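Local atomic coordinates of DltD domain-containing protein (Beauveria bassiana, PDB entry 7D78), a protein that is a thioesterase of polyketide biosynthesis that probably closes polyketide chains into medium-ring lactones, using an alpha/beta hydrolase fold. Residues S26-T34 against I40-D48; T57-L68 against I84-D92. All coordinates share one frame; numbering follows the deposited sequence. Where two conformers were deposited one is given.

How the contacts relate
From the N terminus the chain first makes contact 1, where strand 28-33 turns back through a short loop and strand 39-45 runs antiparallel beside it. That hairpin is complete before contact 2 opens, so the two follow in series, neither nested nor crossed. Contact 2 then brings the loop after strand 51-57 against strand 81-86 and the turn beyond it, with most of helix 68-77 inside the loop it closes. The two meet in the mixed sheet, because strand 39-45 lies between 28-33 and 81-86: Arg43 N probably bonds to Ile84 O, and Ile40 packs on Tyr85. Their centres are about 13 Å apart.

Contact 1. Residues S26-T34 against I40-D48; sequences SFQVVECKT and IRGRFYAVD
The Arg43 guanidinium lies flat on the Phe27 ring, planes 9° apart and centres 4.1 Å from each other, a cation-pi stack. The extended arginine chain runs over the same ring, with CD above its centre. Phe27 gets there because CG sits between the backbone N and the carbonyl carbon (chi1 68°), which turns the ring over the neighbouring strand. Its CB meanwhile stands 3.5 Å from the centroid of the Tyr45 ring, a CH-pi contact over the face. Tyr45 OH in turn takes a bond from Arg43 NH1 (3.0 Å), in the guanidinium plane, which helps fix the rotation of that group.

Further along the strands, Glu31 and Arg41 lie side by side in a salt bridge. Arg41 NE reaches Glu31 OE2 at 2.9 Å from above the carboxylate plane, the two flat groups standing 77° apart. A water links Glu31 OE1 to Arg41 NH2, and Arg41 NH1 has a second acidic partner in Asp94. On the other face of the sheet, Val30 CG2 rests 3.5 Å from Phe44 CB, while the Phe44 ring continues to Leu120 and Ser122.

The backbone supplies three hydrogen-bonded pairs, Gln28 with Phe44, Val30 with Gly42 and Cys32 with Ile40; Phe44 N to Gln28 O measures 2.8 Å. This is an antiparallel beta hairpin at the margin of the mixed sheet, the N-terminal strand pair of an alpha/beta hydrolase fold.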
ATOM      1  N   SER A  26      30.175  13.296 -17.092  1.00 43.14           N
ATOM      2  CA  SER A  26      30.639  12.274 -16.156  1.00 42.91           C
ATOM      3  C   SER A  26      29.723  12.193 -14.943  1.00 37.42           C
ATOM      4  O   SER A  26      28.945  13.112 -14.671  1.00 39.28           O
ATOM      5  CB  SER A  26      32.072  12.552 -15.698  1.00 41.01           C
ATOM      6  OG  SER A  26      32.107  13.643 -14.796  1.00 43.75           O
ATOM      7  N   PHE A  27      29.835  11.091 -14.208  1.00 30.83           N
ATOM      8  CA  PHE A  27      28.963  10.824 -13.079  1.00 29.63           C
ATOM      9  C   PHE A  27      29.784  10.225 -11.948  1.00 32.47           C
ATOM     10  O   PHE A  27      30.844   9.630 -12.167  1.00 30.03           O
ATOM     11  CB  PHE A  27      27.802   9.883 -13.470  1.00 23.20           C
ATOM     12  CG  PHE A  27      28.231   8.471 -13.794  1.00 32.40           C
ATOM     13  CD1 PHE A  27      28.357   7.512 -12.788  1.00 29.50           C
ATOM     14  CD2 PHE A  27      28.482   8.091 -15.108  1.00 30.29           C
ATOM     15  CE1 PHE A  27      28.746   6.207 -13.083  1.00 28.87           C
ATOM     16  CE2 PHE A  27      28.871   6.782 -15.410  1.00 27.11           C
ATOM     17  CZ  PHE A  27      29.005   5.846 -14.390  1.00 31.14           C
ATOM     18  N   GLN A  28      29.278  10.399 -10.733  1.00 28.90           N
ATOM     19  CA  GLN A  28      29.818   9.783  -9.532  1.00 28.42           C
ATOM     20  C   GLN A  28      28.757   8.879  -8.927  1.00 27.75           C
ATOM     21  O   GLN A  28      27.560   9.096  -9.123  1.00 23.19           O
ATOM     22  CB  GLN A  28      30.243  10.838  -8.504  1.00 35.09           C
ATOM     23  CG  GLN A  28      31.349  11.745  -9.004  1.00 42.15           C
ATOM     24  CD  GLN A  28      32.499  10.957  -9.612  1.00 54.75           C
ATOM     25  OE1 GLN A  28      33.122  10.124  -8.945  1.00 58.19           O
ATOM     26  NE2 GLN A  28      32.779  11.208 -10.890  1.00 60.10           N
ATOM     27  N   VAL A  29      29.201   7.844  -8.215  1.00 24.59           N
ATOM     28  CA  VAL A  29      28.267   6.992  -7.494  1.00 23.68           C
ATOM     29  C   VAL A  29      27.791   7.739  -6.258  1.00 24.02           C
ATOM     30  O   VAL A  29      28.596   8.287  -5.500  1.00 23.02           O
ATOM     31  CB  VAL A  29      28.930   5.659  -7.118  1.00 27.47           C
ATOM     32  CG1 VAL A  29      28.044   4.895  -6.155  1.00 31.78           C
ATOM     33  CG2 VAL A  29      29.190   4.823  -8.362  1.00 30.51           C
ATOM     34  N   VAL A  30      26.479   7.796  -6.059  1.00 21.68           N
ATOM     35  CA  VAL A  30      25.911   8.465  -4.898  1.00 18.96           C
ATOM     36  C   VAL A  30      24.900   7.518  -4.262  1.00 19.09           C
ATOM     37  O   VAL A  30      24.046   6.954  -4.958  1.00 20.01           O
ATOM     38  CB  VAL A  30      25.274   9.822  -5.272  1.00 17.39           C
ATOM     39  CG1 VAL A  30      24.263  10.273  -4.210  1.00 20.22           C
ATOM     40  CG2 VAL A  30      26.377  10.891  -5.423  1.00 20.10           C
ATOM     41  N   GLU A  31      25.018   7.333  -2.950  1.00 21.90           N
ATOM     42  CA  GLU A  31      24.172   6.435  -2.177  1.00 22.94           C
ATOM     43  C   GLU A  31      23.269   7.243  -1.259  1.00 24.82           C
ATOM     44  O   GLU A  31      23.709   8.235  -0.668  1.00 20.57           O
ATOM     45  CB  GLU A  31      25.033   5.478  -1.339  1.00 25.98           C
ATOM     46  CG  GLU A  31      26.099   4.787  -2.166  1.00 23.95           C
ATOM     47  CD  GLU A  31      26.806   3.677  -1.421  1.00 30.38           C
ATOM     48  OE1 GLU A  31      26.916   3.772  -0.183  1.00 28.34           O
ATOM     49  OE2 GLU A  31      27.253   2.716  -2.086  1.00 34.61           O
ATOM     50  N   CYS A  32      22.009   6.821  -1.143  1.00 16.79           N
ATOM     51  CA  CYS A  32      21.037   7.471  -0.267  1.00 20.66           C
ATOM     52  C   CYS A  32      20.508   6.438   0.718  1.00 20.53           C
ATOM     53  O   CYS A  32      20.134   5.331   0.313  1.00 22.66           O
ATOM     54  CB  CYS A  32      19.861   8.070  -1.058  1.00 20.05           C
ATOM     55  SG  CYS A  32      20.273   9.110  -2.481  1.00 19.05           S
ATOM     56  N   LYS A  33      20.477   6.796   2.001  1.00 22.55           N
ATOM     57  CA  LYS A  33      19.975   5.910   3.041  1.00 21.89           C
ATOM     58  C   LYS A  33      18.479   6.122   3.234  1.00 21.91           C
ATOM     59  O   LYS A  33      17.983   7.247   3.134  1.00 19.14           O
ATOM     60  CB  LYS A  33      20.691   6.158   4.373  1.00 24.53           C
ATOM     61  CG  LYS A  33      22.129   5.661   4.439  1.00 37.45           C
ATOM     62  CD  LYS A  33      22.539   5.342   5.870  1.00 48.79           C
ATOM     63  CE  LYS A  33      21.510   4.443   6.543  1.00 46.15           C
ATOM     64  NZ  LYS A  33      21.949   3.949   7.886  1.00 58.81           N
ATOM     65  N   THR A  34      17.771   5.041   3.530  1.00 21.27           N
ATOM     66  CA  THR A  34      16.343   5.090   3.808  1.00 23.77           C
ATOM     67  C   THR A  34      16.126   5.025   5.312  1.00 20.48           C
ATOM     68  O   THR A  34      17.037   4.690   6.073  1.00 19.44           O
ATOM     69  CB  THR A  34      15.620   3.926   3.130  1.00 22.61           C
ATOM     70  OG1 THR A  34      16.115   2.703   3.691  1.00 20.42           O
ATOM     71  CG2 THR A  34      15.867   3.947   1.625  1.00 22.72           C
ATOM     72  N   ILE A  40      20.168   2.922  -1.156  1.00 20.18           N
ATOM     73  CA  ILE A  40      19.847   3.060  -2.576  1.00 20.06           C
ATOM     74  C   ILE A  40      21.093   3.580  -3.285  1.00 21.50           C
ATOM     75  O   ILE A  40      21.723   4.532  -2.810  1.00 18.04           O
ATOM     76  CB  ILE A  40      18.667   4.031  -2.782  1.00 19.57           C
ATOM     77  CG1 ILE A  40      17.399   3.516  -2.080  1.00 23.65           C
ATOM     78  CG2 ILE A  40      18.455   4.337  -4.268  1.00 18.25           C
ATOM     79  CD1 ILE A  40      16.878   2.218  -2.641  1.00 22.71           C
ATOM     80  N   ARG A  41      21.443   2.982  -4.423  1.00 17.12           N
ATOM     81  CA  ARG A  41      22.640   3.361  -5.166  1.00 20.49           C
ATOM     82  C   ARG A  41      22.284   3.868  -6.556  1.00 20.00           C
ATOM     83  O   ARG A  41      21.390   3.330  -7.218  1.00 21.59           O
ATOM     84  CB  ARG A  41      23.630   2.168  -5.274  1.00 21.82           C
ATOM     85  CG  ARG A  41      24.038   1.649  -3.892  1.00 18.14           C
ATOM     86  CD  ARG A  41      25.206   0.662  -3.902  1.00 22.51           C
ATOM     87  NE  ARG A  41      25.604   0.399  -2.516  1.00 25.13           N
ATOM     88  CZ  ARG A  41      24.975  -0.459  -1.720  1.00 24.14           C
ATOM     89  NH1 ARG A  41      23.944  -1.158  -2.193  1.00 22.69           N
ATOM     90  NH2 ARG A  41      25.374  -0.628  -0.465  1.00 28.36           N
ATOM     91  N   GLY A  42      23.010   4.890  -7.012  1.00 22.59           N
ATOM     92  CA  GLY A  42      22.750   5.443  -8.326  1.00 19.07           C
ATOM     93  C   GLY A  42      23.901   6.276  -8.858  1.00 21.81           C
ATOM     94  O   GLY A  42      24.933   6.446  -8.204  1.00 22.20           O
ATOM     95  N   ARG A  43      23.709   6.781 -10.083  1.00 19.66           N
ATOM     96  CA  ARG A  43      24.663   7.663 -10.749  1.00 23.28           C
ATOM     97  C   ARG A  43      24.210   9.104 -10.572  1.00 20.86           C
ATOM     98  O   ARG A  43      23.061   9.428 -10.877  1.00 22.49           O
ATOM     99  CB  ARG A  43      24.759   7.375 -12.245  1.00 22.46           C
ATOM    100  CG  ARG A  43      25.116   5.959 -12.636  1.00 25.37           C
ATOM    101  CD  ARG A  43      25.140   5.890 -14.148  1.00 28.73           C
ATOM    102  NE  ARG A  43      25.767   4.669 -14.643  1.00 30.46           N
ATOM    103  CZ  ARG A  43      26.100   4.473 -15.912  1.00 30.46           C
ATOM    104  NH1 ARG A  43      25.876   5.422 -16.814  1.00 29.64           N
ATOM    105  NH2 ARG A  43      26.662   3.329 -16.275  1.00 28.18           N
ATOM    106  N   PHE A  44      25.109   9.958 -10.095  1.00 19.75           N
ATOM    107  CA  PHE A  44      24.833  11.380  -9.934  1.00 21.74           C
ATOM    108  C   PHE A  44      25.661  12.151 -10.950  1.00 22.84           C
ATOM    109  O   PHE A  44      26.896  12.095 -10.920  1.00 25.19           O
ATOM    110  CB  PHE A  44      25.147  11.847  -8.516  1.00 21.17           C
ATOM    111  CG  PHE A  44      24.784  13.279  -8.260  1.00 22.22           C
ATOM    112  CD1 PHE A  44      23.453  13.670  -8.222  1.00 21.67           C
ATOM    113  CD2 PHE A  44      25.770  14.235  -8.070  1.00 26.67           C
ATOM    114  CE1 PHE A  44      23.104  14.984  -7.982  1.00 21.37           C
ATOM    115  CE2 PHE A  44      25.434  15.560  -7.828  1.00 24.22           C
ATOM    116  CZ  PHE A  44      24.096  15.939  -7.785  1.00 26.12           C
ATOM    117  N   TYR A  45      24.980  12.835 -11.856  1.00 20.41           N
ATOM    118  CA  TYR A  45      25.601  13.661 -12.890  1.00 25.84           C
ATOM    119  C   TYR A  45      25.556  15.107 -12.397  1.00 24.42           C
ATOM    120  O   TYR A  45      24.520  15.768 -12.495  1.00 24.10           O
ATOM    121  CB  TYR A  45      24.861  13.491 -14.214  1.00 22.82           C
ATOM    122  CG  TYR A  45      24.955  12.110 -14.852  1.00 23.98           C
ATOM    123  CD1 TYR A  45      24.218  11.034 -14.356  1.00 28.00           C
ATOM    124  CD2 TYR A  45      25.756  11.894 -15.973  1.00 27.60           C
ATOM    125  CE1 TYR A  45      24.283   9.770 -14.954  1.00 22.56           C
ATOM    126  CE2 TYR A  45      25.834  10.635 -16.579  1.00 30.84           C
ATOM    127  CZ  TYR A  45      25.093   9.579 -16.064  1.00 30.24           C
ATOM    128  OH  TYR A  45      25.164   8.336 -16.656  1.00 29.65           O
ATOM    129  N   ALA A  46      26.672  15.590 -11.849  1.00 26.46           N
ATOM    130  CA  ALA A  46      26.730  16.893 -11.195  1.00 24.18           C
ATOM    131  C   ALA A  46      26.936  18.012 -12.212  1.00 28.64           C
ATOM    132  O   ALA A  46      27.467  17.803 -13.302  1.00 25.77           O
ATOM    133  CB  ALA A  46      27.866  16.932 -10.171  1.00 24.56           C
ATOM    134  N   VAL A  47      26.509  19.215 -11.841  1.00 26.77           N
ATOM    135  CA  VAL A  47      26.829  20.410 -12.610  1.00 28.50           C
ATOM    136  C   VAL A  47      27.725  21.291 -11.756  1.00 31.17           C
ATOM    137  O   VAL A  47      27.785  21.161 -10.529  1.00 26.41           O
ATOM    138  CB  VAL A  47      25.576  21.184 -13.070  1.00 30.58           C
ATOM    139  CG1 VAL A  47      24.678  20.280 -13.905  1.00 26.18           C
ATOM    140  CG2 VAL A  47      24.832  21.759 -11.868  1.00 31.96           C
ATOM    141  N   ASP A  48      28.453  22.183 -12.425  1.00 33.97           N
ATOM    142  CA  ASP A  48      29.309  23.119 -11.713  1.00 34.45           C
ATOM    143  C   ASP A  48      28.455  24.136 -10.972  1.00 28.08           C
ATOM    144  O   ASP A  48      27.358  24.490 -11.407  1.00 30.86           O
ATOM    145  CB  ASP A  48      30.254  23.837 -12.680  1.00 33.90           C
ATOM    146  CG  ASP A  48      31.164  22.880 -13.430  1.00 45.53           C
ATOM    147  OD1 ASP A  48      31.777  21.999 -12.783  1.00 51.65           O
ATOM    148  OD2 ASP A  48      31.268  23.010 -14.671  1.00 57.01           O
TER
HETATM  149  O   HOH W   1      29.268  14.513 -12.300  1.00 33.82           O
HETATM  150  O   HOH W   2      27.560   0.920   0.293  1.00 38.38           O

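Contact 2. Residues T57-L68 against I84-D92; sequences TPGFNCVKEMLL and IYDPRSIGD
The Tyr85 ring meets Thr57 at its edge, where OG1 lies near the ring plane and bonds to Tyr85 OH at 2.6 Å; Leu110 and Ile113 of helix 103-118 also touch this tyrosine. The carboxylate of Asp86 is gripped on both faces: Lys64 NZ comes to OD2 from above one, at 2.8 Å, and Asp92 N approaches the same oxygen from the other. Its second oxygen, OD1, accepts Lys64 N at 2.7 Å, nearly in line with the C-O bond.

With chi1 at 56°, Lys64 CG is flanked by both backbone branches, the chain crosses the Asp86 side chain at about a right angle, and a bend at the last torsion delivers NZ among three carboxylates. NZ reaches Asp92 OD2 at 2.8 Å, again from above the plane, and Glu65 OE2 on its syn side at 2.7 Å. Asp92 OD1 is held separately by Asn229. A methionine in place of Lys64 would probably leave these three acids facing one another without their shared cation.

Beside the network, Val63 CG1 packs on Ile90 CG2. Gly91 adopts a positive phi, and a CB there would clash with Asp86 OD2. The network ties the loop to Asp86 and the turn up to Asp92; three acids share one ammonium, an excess of negative charge that two bridging waters and the Asp92 N-H probably help to offset.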
ATOM      1  N   THR A  57      13.480   7.970 -11.913  1.00 20.16           N
ATOM      2  CA  THR A  57      13.139   6.618 -11.471  1.00 18.68           C
ATOM      3  C   THR A  57      12.919   5.719 -12.682  1.00 19.28           C
ATOM      4  O   THR A  57      12.060   6.030 -13.521  1.00 18.09           O
ATOM      5  CB  THR A  57      11.882   6.633 -10.598  1.00 15.33           C
ATOM      6  OG1 THR A  57      12.132   7.366  -9.385  1.00 15.06           O
ATOM      7  CG2 THR A  57      11.486   5.203 -10.219  1.00 18.94           C
ATOM      8  N   PRO A  58      13.632   4.599 -12.803  1.00 17.03           N
ATOM      9  CA  PRO A  58      13.430   3.698 -13.945  1.00 17.10           C
ATOM     10  C   PRO A  58      12.100   2.956 -13.882  1.00 19.54           C
ATOM     11  O   PRO A  58      11.370   2.978 -12.891  1.00 18.38           O
ATOM     12  CB  PRO A  58      14.599   2.708 -13.841  1.00 17.90           C
ATOM     13  CG  PRO A  58      15.566   3.317 -12.867  1.00 21.25           C
ATOM     14  CD  PRO A  58      14.715   4.137 -11.922  1.00 19.53           C
ATOM     15  N   GLY A  59      11.819   2.247 -14.972  1.00 19.93           N
ATOM     16  CA  GLY A  59      10.620   1.443 -15.091  1.00 19.68           C
ATOM     17  C   GLY A  59      10.693   0.126 -14.334  1.00 20.46           C
ATOM     18  O   GLY A  59      11.604  -0.144 -13.549  1.00 19.75           O
ATOM     19  N   PHE A  60       9.695  -0.715 -14.602  1.00 20.43           N
ATOM     20  CA  PHE A  60       9.405  -1.924 -13.839  1.00 21.72           C
ATOM     21  C   PHE A  60      10.558  -2.917 -13.895  1.00 21.74           C
ATOM     22  O   PHE A  60      10.844  -3.483 -14.954  1.00 22.58           O
ATOM     23  CB  PHE A  60       8.111  -2.544 -14.373  1.00 19.04           C
ATOM     24  CG  PHE A  60       7.584  -3.701 -13.560  1.00 20.13           C
ATOM     25  CD1 PHE A  60       6.907  -3.482 -12.361  1.00 19.55           C
ATOM     26  CD2 PHE A  60       7.702  -4.995 -14.027  1.00 21.00           C
ATOM     27  CE1 PHE A  60       6.383  -4.544 -11.633  1.00 22.26           C
ATOM     28  CE2 PHE A  60       7.180  -6.064 -13.306  1.00 18.52           C
ATOM     29  CZ  PHE A  60       6.523  -5.837 -12.109  1.00 22.12           C
ATOM     30  N   ASN A  61      11.239  -3.124 -12.770  1.00 20.34           N
ATOM     31  CA  ASN A  61      12.386  -4.031 -12.654  1.00 16.27           C
ATOM     32  C   ASN A  61      13.579  -3.584 -13.489  1.00 19.73           C
ATOM     33  O   ASN A  61      14.517  -4.369 -13.679  1.00 23.70           O
ATOM     34  CB  ASN A  61      12.027  -5.481 -13.032  1.00 15.62           C
ATOM     35  CG  ASN A  61      12.875  -6.502 -12.282  1.00 21.63           C
ATOM     36  OD1 ASN A  61      13.217  -6.292 -11.112  1.00 20.54           O
ATOM     37  ND2 ASN A  61      13.228  -7.604 -12.946  1.00 21.36           N
ATOM     38  N   CYS A  62      13.581  -2.353 -13.997  1.00 19.38           N
ATOM     39  CA  CYS A  62      14.684  -1.869 -14.815  1.00 22.43           C
ATOM     40  C   CYS A  62      15.803  -1.311 -13.949  1.00 22.29           C
ATOM     41  O   CYS A  62      15.574  -0.847 -12.826  1.00 18.86           O
ATOM     42  CB  CYS A  62      14.204  -0.795 -15.792  1.00 18.86           C
ATOM     43  SG  CYS A  62      12.962  -1.451 -16.924  1.00 25.66           S
ATOM     44  N   VAL A  63      17.023  -1.355 -14.492  1.00 20.83           N
ATOM     45  CA  VAL A  63      18.187  -0.813 -13.811  1.00 18.73           C
ATOM     46  C   VAL A  63      18.532   0.535 -14.432  1.00 21.09           C
ATOM     47  O   VAL A  63      18.143   0.857 -15.562  1.00 23.61           O
ATOM     48  CB  VAL A  63      19.404  -1.781 -13.833  1.00 25.20           C
ATOM     49  CG1 VAL A  63      19.088  -3.046 -13.022  1.00 21.71           C
ATOM     50  CG2 VAL A  63      19.828  -2.141 -15.259  1.00 21.38           C
ATOM     51  N   LYS A  64      19.274   1.340 -13.668  1.00 21.26           N
ATOM     52  CA  LYS A  64      19.548   2.722 -14.046  1.00 22.02           C
ATOM     53  C   LYS A  64      20.331   2.825 -15.352  1.00 24.87           C
ATOM     54  O   LYS A  64      20.269   3.867 -16.013  1.00 20.56           O
ATOM     55  CB  LYS A  64      20.311   3.419 -12.909  1.00 21.13           C
ATOM     56  CG  LYS A  64      21.627   2.699 -12.517  1.00 22.42           C
ATOM     57  CD  LYS A  64      22.110   3.122 -11.134  1.00 21.83           C
ATOM     58  CE  LYS A  64      23.471   2.495 -10.800  1.00 24.44           C
ATOM     59  NZ  LYS A  64      23.417   1.009 -10.964  1.00 27.02           N
ATOM     60  N   GLU A  65      21.050   1.767 -15.742  1.00 20.57           N
ATOM     61  CA  GLU A  65      21.878   1.786 -16.948  1.00 24.26           C
ATOM     62  C   GLU A  65      21.073   1.643 -18.233  1.00 25.85           C
ATOM     63  O   GLU A  65      21.617   1.882 -19.316  1.00 26.14           O
ATOM     64  CB  GLU A  65      22.931   0.664 -16.893  1.00 23.66           C
ATOM     65  CG  GLU A  65      23.995   0.862 -15.834  1.00 25.88           C
ATOM     66  CD  GLU A  65      23.548   0.410 -14.451  1.00 27.40           C
ATOM     67  OE1 GLU A  65      22.442  -0.173 -14.336  1.00 24.43           O
ATOM     68  OE2 GLU A  65      24.305   0.645 -13.481  1.00 23.09           O
ATOM     69  N   MET A  66      19.804   1.256 -18.152  1.00 22.43           N
ATOM     70  CA  MET A  66      18.985   1.070 -19.343  1.00 23.54           C
ATOM     71  C   MET A  66      18.422   2.417 -19.771  1.00 29.23           C
ATOM     72  O   MET A  66      17.612   3.005 -19.048  1.00 24.68           O
ATOM     73  CB  MET A  66      17.863   0.075 -19.070  1.00 25.34           C
ATOM     74  CG  MET A  66      18.360  -1.303 -18.668  1.00 25.89           C
ATOM     75  SD  MET A  66      17.067  -2.325 -17.921  1.00 30.28           S
ATOM     76  CE  MET A  66      15.854  -2.340 -19.183  1.00 39.20           C
ATOM     77  N   LEU A  67      18.870   2.916 -20.937  1.00 29.84           N
ATOM     78  CA  LEU A  67      18.307   4.077 -21.641  1.00 30.39           C
ATOM     79  C   LEU A  67      18.544   5.410 -20.943  1.00 32.99           C
ATOM     80  O   LEU A  67      18.921   6.394 -21.591  1.00 33.68           O
ATOM     81  CB  LEU A  67      16.802   3.894 -21.889  1.00 33.42           C
ATOM     82  CG  LEU A  67      16.388   2.563 -22.548  1.00 49.20           C
ATOM     83  CD1 LEU A  67      15.051   2.048 -22.021  1.00 47.29           C
ATOM     84  CD2 LEU A  67      16.371   2.646 -24.083  1.00 52.33           C
ATOM     85  N   LEU A  68      18.343   5.459 -19.627  1.00 26.41           N
ATOM     86  CA  LEU A  68      18.378   6.736 -18.920  1.00 29.35           C
ATOM     87  C   LEU A  68      19.725   7.461 -18.941  1.00 28.89           C
ATOM     88  O   LEU A  68      19.703   8.704 -18.882  1.00 27.82           O
ATOM     89  CB  LEU A  68      17.910   6.523 -17.471  1.00 28.48           C
ATOM     90  CG  LEU A  68      16.540   5.841 -17.361  1.00 25.02           C
ATOM     91  CD1 LEU A  68      15.999   5.912 -15.929  1.00 27.50           C
ATOM     92  CD2 LEU A  68      15.540   6.447 -18.341  1.00 28.34           C
ATOM     93  N   ILE A  84      20.170   9.141 -11.481  0.56 21.48           N
ATOM     94  CA  ILE A  84      19.500   7.898 -11.856  0.56 20.23           C
ATOM     95  C   ILE A  84      19.882   6.851 -10.824  0.56 20.44           C
ATOM     96  O   ILE A  84      21.061   6.724 -10.472  0.56 21.28           O
ATOM     97  CB  ILE A  84      19.892   7.428 -13.269  0.56 20.65           C
ATOM     98  CG1 ILE A  84      20.207   8.596 -14.200  0.56 21.37           C
ATOM     99  CG2 ILE A  84      18.794   6.562 -13.878  0.56 16.87           C
ATOM    100  CD1 ILE A  84      20.734   8.118 -15.534  0.56 22.08           C
ATOM    101  N   TYR A  85      18.904   6.095 -10.337  1.00 21.34           N
ATOM    102  CA  TYR A  85      19.170   5.147  -9.263  1.00 19.47           C
ATOM    103  C   TYR A  85      18.446   3.833  -9.523  1.00 20.55           C
ATOM    104  O   TYR A  85      17.453   3.774 -10.257  1.00 19.12           O
ATOM    105  CB  TYR A  85      18.756   5.725  -7.883  1.00 18.52           C
ATOM    106  CG  TYR A  85      17.246   5.838  -7.721  1.00 19.47           C
ATOM    107  CD1 TYR A  85      16.560   6.941  -8.215  1.00 21.45           C
ATOM    108  CD2 TYR A  85      16.511   4.821  -7.114  1.00 19.13           C
ATOM    109  CE1 TYR A  85      15.171   7.040  -8.100  1.00 19.28           C
ATOM    110  CE2 TYR A  85      15.130   4.900  -7.000  1.00 18.77           C
ATOM    111  CZ  TYR A  85      14.468   6.009  -7.492  1.00 17.49           C
ATOM    112  OH  TYR A  85      13.111   6.083  -7.362  1.00 17.49           O
ATOM    113  N   ASP A  86      18.989   2.769  -8.927  1.00 16.59           N
ATOM    114  CA  ASP A  86      18.320   1.474  -8.886  1.00 20.68           C
ATOM    115  C   ASP A  86      17.363   1.451  -7.707  1.00 18.20           C
ATOM    116  O   ASP A  86      17.807   1.614  -6.561  1.00 17.80           O
ATOM    117  CB  ASP A  86      19.331   0.337  -8.748  1.00 17.68           C
ATOM    118  CG  ASP A  86      20.142   0.107 -10.027  1.00 22.80           C
ATOM    119  OD1 ASP A  86      19.621   0.382 -11.124  1.00 20.85           O
ATOM    120  OD2 ASP A  86      21.286  -0.388  -9.929  1.00 21.36           O
ATOM    121  N   PRO A  87      16.064   1.258  -7.919  1.00 17.93           N
ATOM    122  CA  PRO A  87      15.143   1.222  -6.778  1.00 18.14           C
ATOM    123  C   PRO A  87      15.441   0.048  -5.852  1.00 17.30           C
ATOM    124  O   PRO A  87      16.210  -0.864  -6.160  1.00 17.57           O
ATOM    125  CB  PRO A  87      13.757   1.085  -7.433  1.00 16.44           C
ATOM    126  CG  PRO A  87      13.957   1.579  -8.865  1.00 19.09           C
ATOM    127  CD  PRO A  87      15.359   1.118  -9.206  1.00 15.04           C
ATOM    128  N   ARG A  88      14.788   0.087  -4.693  1.00 17.37           N
ATOM    129  CA  ARG A  88      14.938  -0.939  -3.666  1.00 15.71           C
ATOM    130  C   ARG A  88      14.823  -2.351  -4.237  1.00 15.92           C
ATOM    131  O   ARG A  88      13.903  -2.651  -5.001  1.00 20.03           O
ATOM    132  CB  ARG A  88      13.870  -0.720  -2.593  1.00 18.66           C
ATOM    133  CG  ARG A  88      13.911  -1.765  -1.472  1.00 21.85           C
ATOM    134  CD  ARG A  88      12.773  -1.544  -0.508  1.00 18.70           C
ATOM    135  NE  ARG A  88      12.912  -0.283   0.210  1.00 18.38           N
ATOM    136  CZ  ARG A  88      13.238  -0.193   1.494  1.00 21.15           C
ATOM    137  NH1 ARG A  88      13.469  -1.292   2.190  1.00 17.47           N
ATOM    138  NH2 ARG A  88      13.335   0.993   2.077  1.00 20.11           N
ATOM    139  N   SER A  89      15.788  -3.207  -3.870  1.00 16.27           N
ATOM    140  CA  SER A  89      15.886  -4.634  -4.192  1.00 20.11           C
ATOM    141  C   SER A  89      16.236  -4.905  -5.651  1.00 23.65           C
ATOM    142  O   SER A  89      16.152  -6.062  -6.090  1.00 21.41           O
ATOM    143  CB  SER A  89      14.602  -5.404  -3.826  1.00 17.72           C
ATOM    144  OG  SER A  89      13.655  -5.321  -4.873  1.00 20.47           O
ATOM    145  N   ILE A  90      16.652  -3.880  -6.404  1.00 18.84           N
ATOM    146  CA  ILE A  90      16.956  -3.977  -7.824  1.00 19.94           C
ATOM    147  C   ILE A  90      18.406  -3.553  -8.056  1.00 21.29           C
ATOM    148  O   ILE A  90      18.886  -2.599  -7.437  1.00 17.67           O
ATOM    149  CB  ILE A  90      15.996  -3.089  -8.646  1.00 20.48           C
ATOM    150  CG1 ILE A  90      14.559  -3.597  -8.503  1.00 19.67           C
ATOM    151  CG2 ILE A  90      16.440  -2.991 -10.105  1.00 19.77           C
ATOM    152  CD1 ILE A  90      13.511  -2.645  -9.053  1.00 23.02           C
ATOM    153  N   GLY A  91      19.095  -4.264  -8.946  1.00 21.17           N
ATOM    154  CA  GLY A  91      20.381  -3.789  -9.427  1.00 21.37           C
ATOM    155  C   GLY A  91      21.374  -3.661  -8.294  1.00 23.70           C
ATOM    156  O   GLY A  91      21.568  -4.588  -7.499  1.00 22.33           O
ATOM    157  N   ASP A  92      22.002  -2.486  -8.206  1.00 22.02           N
ATOM    158  CA  ASP A  92      23.068  -2.242  -7.243  1.00 22.73           C
ATOM    159  C   ASP A  92      22.552  -1.943  -5.839  1.00 23.79           C
ATOM    160  O   ASP A  92      23.357  -1.884  -4.904  1.00 21.93           O
ATOM    161  CB  ASP A  92      23.958  -1.067  -7.708  1.00 18.91           C
ATOM    162  CG  ASP A  92      24.853  -1.420  -8.907  1.00 28.33           C
ATOM    163  OD1 ASP A  92      25.098  -2.619  -9.170  1.00 28.36           O
ATOM    164  OD2 ASP A  92      25.323  -0.477  -9.582  1.00 24.62           O
TER
HETATM  165  O   HOH W   3      22.320  -1.792 -12.035  1.00 23.61           O
HETATM  166  O   HOH W   4      26.548  -0.959 -12.455  1.00 43.29           O